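Local coordinates for carboxysome shell vertex protein CcmL (Gloeobacter violaceus, PDB 4JW0) that probably forms the pentameric vertices of the carboxysome shell, the polyhedral compartment in which RuBisCO is sequestered, at residues M1-V6 with W54-R59; F24-L29 with Y40-D45. All coordinates share one frame; numbering follows the deposited sequence.

Contact 1: M1-V6 with W54-R59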
# COMPACT_ATOMS: atom_id res chain seq x y z
N MET A 1 6.68 8.17 -5.24
CA MET A 1 7.09 9.06 -4.13
C MET A 1 6.10 10.20 -3.98
O MET A 1 5.43 10.58 -4.94
CB MET A 1 8.48 9.65 -4.40
CG MET A 1 9.62 8.65 -4.29
SD MET A 1 9.80 7.56 -5.72
CE MET A 1 10.48 8.69 -6.93
N GLN A 2 5.99 10.73 -2.76
CA GLN A 2 5.21 11.92 -2.52
C GLN A 2 6.11 13.03 -1.98
O GLN A 2 7.24 12.78 -1.57
CB GLN A 2 4.08 11.64 -1.52
CG GLN A 2 3.03 10.67 -2.01
CD GLN A 2 2.11 11.27 -3.06
OE1 GLN A 2 1.47 12.30 -2.82
NE2 GLN A 2 2.05 10.65 -4.22
N ILE A 3 5.58 14.25 -1.99
CA ILE A 3 6.28 15.40 -1.43
C ILE A 3 5.77 15.64 -0.02
O ILE A 3 4.57 15.59 0.23
CB ILE A 3 6.07 16.65 -2.29
CG1 ILE A 3 6.55 16.40 -3.72
CG2 ILE A 3 6.79 17.86 -1.68
CD1 ILE A 3 6.06 17.41 -4.73
N GLY A 4 6.69 15.86 0.90
CA GLY A 4 6.33 16.18 2.27
C GLY A 4 7.09 17.39 2.75
O GLY A 4 8.15 17.72 2.21
N ARG A 5 6.55 18.04 3.76
CA ARG A 5 7.20 19.18 4.40
C ARG A 5 7.60 18.76 5.81
O ARG A 5 6.81 18.16 6.53
CB ARG A 5 6.24 20.37 4.40
CG ARG A 5 6.64 21.55 5.26
CD ARG A 5 5.68 22.72 5.03
NE ARG A 5 4.45 22.62 5.82
CZ ARG A 5 4.02 23.56 6.67
NH1 ARG A 5 4.70 24.69 6.86
NH2 ARG A 5 2.89 23.37 7.34
N VAL A 6 8.84 19.05 6.20
CA VAL A 6 9.32 18.63 7.51
C VAL A 6 8.70 19.50 8.59
O VAL A 6 8.86 20.73 8.57
CB VAL A 6 10.85 18.71 7.62
CG1 VAL A 6 11.29 18.27 9.00
CG2 VAL A 6 11.52 17.85 6.55
N TRP A 54 11.16 20.93 1.95
CA TRP A 54 10.38 19.98 1.19
C TRP A 54 11.25 18.77 0.89
O TRP A 54 12.41 18.92 0.52
CB TRP A 54 9.89 20.58 -0.13
CG TRP A 54 8.68 21.46 -0.00
CD1 TRP A 54 8.27 22.13 1.11
CD2 TRP A 54 7.73 21.75 -1.03
NE1 TRP A 54 7.11 22.83 0.83
CE2 TRP A 54 6.76 22.61 -0.48
CE3 TRP A 54 7.60 21.36 -2.37
CZ2 TRP A 54 5.69 23.10 -1.21
CZ3 TRP A 54 6.53 21.85 -3.09
CH2 TRP A 54 5.59 22.70 -2.52
N VAL A 55 10.69 17.58 1.05
CA VAL A 55 11.42 16.37 0.74
C VAL A 55 10.60 15.45 -0.15
O VAL A 55 9.37 15.51 -0.18
CB VAL A 55 11.80 15.59 2.02
CG1 VAL A 55 12.65 16.45 2.93
CG2 VAL A 55 10.55 15.10 2.74
N LEU A 56 11.30 14.59 -0.89
CA LEU A 56 10.67 13.44 -1.51
C LEU A 56 10.82 12.28 -0.55
O LEU A 56 11.89 12.10 0.05
CB LEU A 56 11.36 13.07 -2.82
CG LEU A 56 11.09 13.91 -4.06
CD1 LEU A 56 11.98 13.40 -5.20
CD2 LEU A 56 9.62 13.88 -4.47
N PHE A 57 9.77 11.49 -0.39
CA PHE A 57 9.86 10.31 0.44
C PHE A 57 9.16 9.13 -0.20
O PHE A 57 8.22 9.29 -0.98
CB PHE A 57 9.34 10.56 1.86
CG PHE A 57 7.85 10.72 1.97
CD1 PHE A 57 7.25 11.95 1.71
CD2 PHE A 57 7.05 9.65 2.35
CE1 PHE A 57 5.88 12.10 1.82
CE2 PHE A 57 5.67 9.80 2.46
CZ PHE A 57 5.09 11.03 2.19
N SER A 58 9.66 7.94 0.12
CA SER A 58 9.13 6.70 -0.40
C SER A 58 8.55 5.89 0.73
O SER A 58 8.95 6.05 1.89
CB SER A 58 10.22 5.89 -1.09
OG SER A 58 10.68 6.56 -2.24
N ARG A 59 7.62 5.00 0.38
CA ARG A 59 6.97 4.13 1.34
C ARG A 59 7.18 2.68 0.96
O ARG A 59 7.41 2.35 -0.21
CB ARG A 59 5.46 4.39 1.36
CG ARG A 59 5.06 5.77 1.84
CD ARG A 59 3.60 6.03 1.44
NE ARG A 59 2.93 6.94 2.36
CZ ARG A 59 2.41 8.12 2.03
NH1 ARG A 59 2.48 8.58 0.79
NH2 ARG A 59 1.82 8.86 2.96

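Contact 2: F24-L29 with Y40-D45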
# COMPACT_ATOMS: atom_id res chain seq x y z
N PHE A 24 13.76 10.02 13.22
CA PHE A 24 12.38 10.00 12.72
C PHE A 24 11.89 11.41 12.49
O PHE A 24 11.82 12.21 13.42
CB PHE A 24 11.46 9.31 13.72
CG PHE A 24 11.85 7.89 14.05
CD1 PHE A 24 11.81 6.90 13.08
CD2 PHE A 24 12.22 7.54 15.34
CE1 PHE A 24 12.16 5.60 13.39
CE2 PHE A 24 12.56 6.24 15.65
CZ PHE A 24 12.54 5.27 14.67
N LEU A 25 11.52 11.73 11.25
CA LEU A 25 10.96 13.03 10.93
C LEU A 25 9.46 12.95 10.71
O LEU A 25 8.99 12.07 10.00
CB LEU A 25 11.60 13.63 9.68
CG LEU A 25 13.04 14.12 9.76
CD1 LEU A 25 13.43 14.76 8.43
CD2 LEU A 25 13.22 15.09 10.91
N LEU A 26 8.73 13.88 11.31
CA LEU A 26 7.32 14.04 11.03
C LEU A 26 7.16 14.87 9.76
O LEU A 26 7.58 16.03 9.71
CB LEU A 26 6.62 14.73 12.20
CG LEU A 26 5.17 15.13 11.98
CD1 LEU A 26 4.30 13.89 11.89
CD2 LEU A 26 4.70 16.05 13.09
N LEU A 27 6.57 14.27 8.74
CA LEU A 27 6.37 14.93 7.45
C LEU A 27 4.90 15.22 7.23
O LEU A 27 4.05 14.35 7.42
CB LEU A 27 6.86 14.04 6.31
CG LEU A 27 8.30 13.51 6.34
CD1 LEU A 27 8.56 12.71 5.08
CD2 LEU A 27 9.29 14.65 6.46
N GLN A 28 4.60 16.43 6.79
CA GLN A 28 3.25 16.77 6.36
C GLN A 28 3.15 16.66 4.84
O GLN A 28 3.98 17.20 4.12
CB GLN A 28 2.88 18.19 6.79
CG GLN A 28 1.51 18.62 6.31
CD GLN A 28 1.10 19.98 6.85
OE1 GLN A 28 1.94 20.81 7.18
NE2 GLN A 28 -0.20 20.20 6.95
N LEU A 29 2.14 15.95 4.36
CA LEU A 29 1.96 15.78 2.93
C LEU A 29 1.66 17.11 2.26
O LEU A 29 0.96 17.97 2.81
CB LEU A 29 0.84 14.79 2.62
CG LEU A 29 1.20 13.30 2.61
CD1 LEU A 29 2.00 12.95 1.37
CD2 LEU A 29 1.96 12.90 3.87
N TYR A 40 -0.12 13.05 7.27
CA TYR A 40 1.29 13.04 7.66
C TYR A 40 1.89 11.63 7.52
O TYR A 40 1.18 10.63 7.40
CB TYR A 40 1.44 13.51 9.11
CG TYR A 40 1.07 12.43 10.10
CD1 TYR A 40 -0.25 12.28 10.53
CD2 TYR A 40 2.02 11.55 10.59
CE1 TYR A 40 -0.60 11.28 11.42
CE2 TYR A 40 1.68 10.56 11.49
CZ TYR A 40 0.36 10.43 11.90
OH TYR A 40 0.01 9.43 12.78
N GLU A 41 3.21 11.58 7.53
CA GLU A 41 3.95 10.32 7.58
C GLU A 41 5.18 10.57 8.43
O GLU A 41 5.76 11.66 8.38
CB GLU A 41 4.37 9.88 6.18
CG GLU A 41 4.99 8.47 6.12
CD GLU A 41 3.94 7.36 6.09
OE1 GLU A 41 2.79 7.62 5.67
OE2 GLU A 41 4.26 6.21 6.48
N VAL A 42 5.58 9.58 9.23
CA VAL A 42 6.85 9.65 9.93
C VAL A 42 7.87 8.83 9.15
O VAL A 42 7.65 7.65 8.88
CB VAL A 42 6.75 9.14 11.38
CG1 VAL A 42 8.09 9.24 12.08
CG2 VAL A 42 5.69 9.93 12.15
N ALA A 43 8.96 9.47 8.77
CA ALA A 43 9.94 8.85 7.89
C ALA A 43 11.33 8.84 8.50
O ALA A 43 11.72 9.75 9.23
CB ALA A 43 9.96 9.57 6.55
N ALA A 44 12.08 7.79 8.20
CA ALA A 44 13.49 7.73 8.55
C ALA A 44 14.26 8.72 7.70
O ALA A 44 14.06 8.79 6.48
CB ALA A 44 14.03 6.33 8.35
N ASP A 45 15.14 9.49 8.33
CA ASP A 45 15.91 10.51 7.62
C ASP A 45 17.40 10.30 7.76
O ASP A 45 17.99 10.60 8.80
CB ASP A 45 15.56 11.91 8.13
CG ASP A 45 16.34 13.00 7.39
OD1 ASP A 45 16.71 12.78 6.22
OD2 ASP A 45 16.59 14.07 7.99

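Contact 1: M1-V6 with W54-R59
Strand 2-6 lies antiparallel to strand 54-59, its neighbour in the five-stranded OB-fold sheet. Two hydrogen-bonded pairs, Gln2 with Phe57 and Gly4 with Val55, join them. The Gly4 pair is the tighter: Val55 N reaches Gly4 O at 2.8 Å, whereas Gln2 N to Phe57 O is 3.2 Å. Phe57 carries the packed side. Its CG sits in the crowded position between backbone N and carbonyl carbon (chi1 72°), which swings the ring across to the first strand. The ring edge meets Gly4 N, with CE1 4.0 Å away. Gly4, having no side chain, lets the ring edge lie this close. Gln2 CB also touches CE1, at 3.8 Å. The Arg59 guanidinium, salt-bridged to Glu41, lies with one face over Phe57 CE2, and its NH1 is 3.5 Å from Gln2 CG. An alanine at Phe57 would probably loosen the packing against Gly4 and Gln2 and lose the ring edge against the guanidinium face. On the opposite face Ile3 CG2 lies 3.7 Å from Trp54 CE3, and Ile3 CG1 meets Leu56 CD2 at 4.0 Å. The looser side is at partly exposed Arg5, whose chain runs straight to CD, then bends and leads away to Gln28 OE1. Gln2 bends at chi2, and Tyr40 O of a second subunit grips its NE2. Backbone bonds and apolar packing thus join the strands, while polar ends serve other partners, some across the subunit boundary.

Contact 2: F24-L29 with Y40-D45
Tyr40 and Leu26 cross obliquely on one face of this antiparallel pair. Tyr40 CG occupies the crowded position between backbone N and carbonyl carbon (chi1 78°). Leu26 CG is anti to its backbone N (chi1 172°), and this, with the turn at chi2, brings CD1 to 3.5 Å from Tyr40 CD2. The phenol end leads away, and OH bonds to Ile30 O of a third subunit. Farther along the same face, Val42 CG1 rests against Phe24 CB at 3.7 Å. The other face holds Leu25, Leu27, Glu41 and Ala43. Leu27 CD1 meets Ala43 CB at 3.7 Å. Leu25 crosses Asp45 obliquely, and its CD1 comes within 3.3 Å of Asp45 OD2. That carboxylate is held by backbone N-H groups of Val47, Gly48 and Ala49, so it is fixed beside an apolar neighbour. Glu41 turns its carboxylate away from strand 24-29, to Arg59 and to Met1 N of the third subunit. Four backbone hydrogen bonds join the two strands, of which Leu25 N to Ala43 O is nearly straight (2.8 Å, 175°). Alternating hydrogen-bonded and non-hydrogen-bonded pairs of this kind make a regular antiparallel ladder, here joining the second and third strands of the five-stranded OB fold.

Contacts 1 and 2 belong to the same five-stranded sheet, and both are largely buried. Contact 2 is nested in the chain loop closed by contact 1. Strands 2-11 and 24-30 are neighbours, so the Arg5 N to Gln28 O bond probably ties the two ladders together. Phe57 also packs on Leu27 and Leu29, and Arg59 makes a salt bridge to Glu41. Contact 1 pairs two inner strands; contact 2 includes strand 39-44, outermost within the chain. Yet both face other subunits. Both contain aromatic rings, but contact 1 sets a ring edge against a glycine, whereas contact 2 packs mainly through leucines. Gln2, Arg5 and Arg59 are partly exposed in contact 1, Gln28 in contact 2.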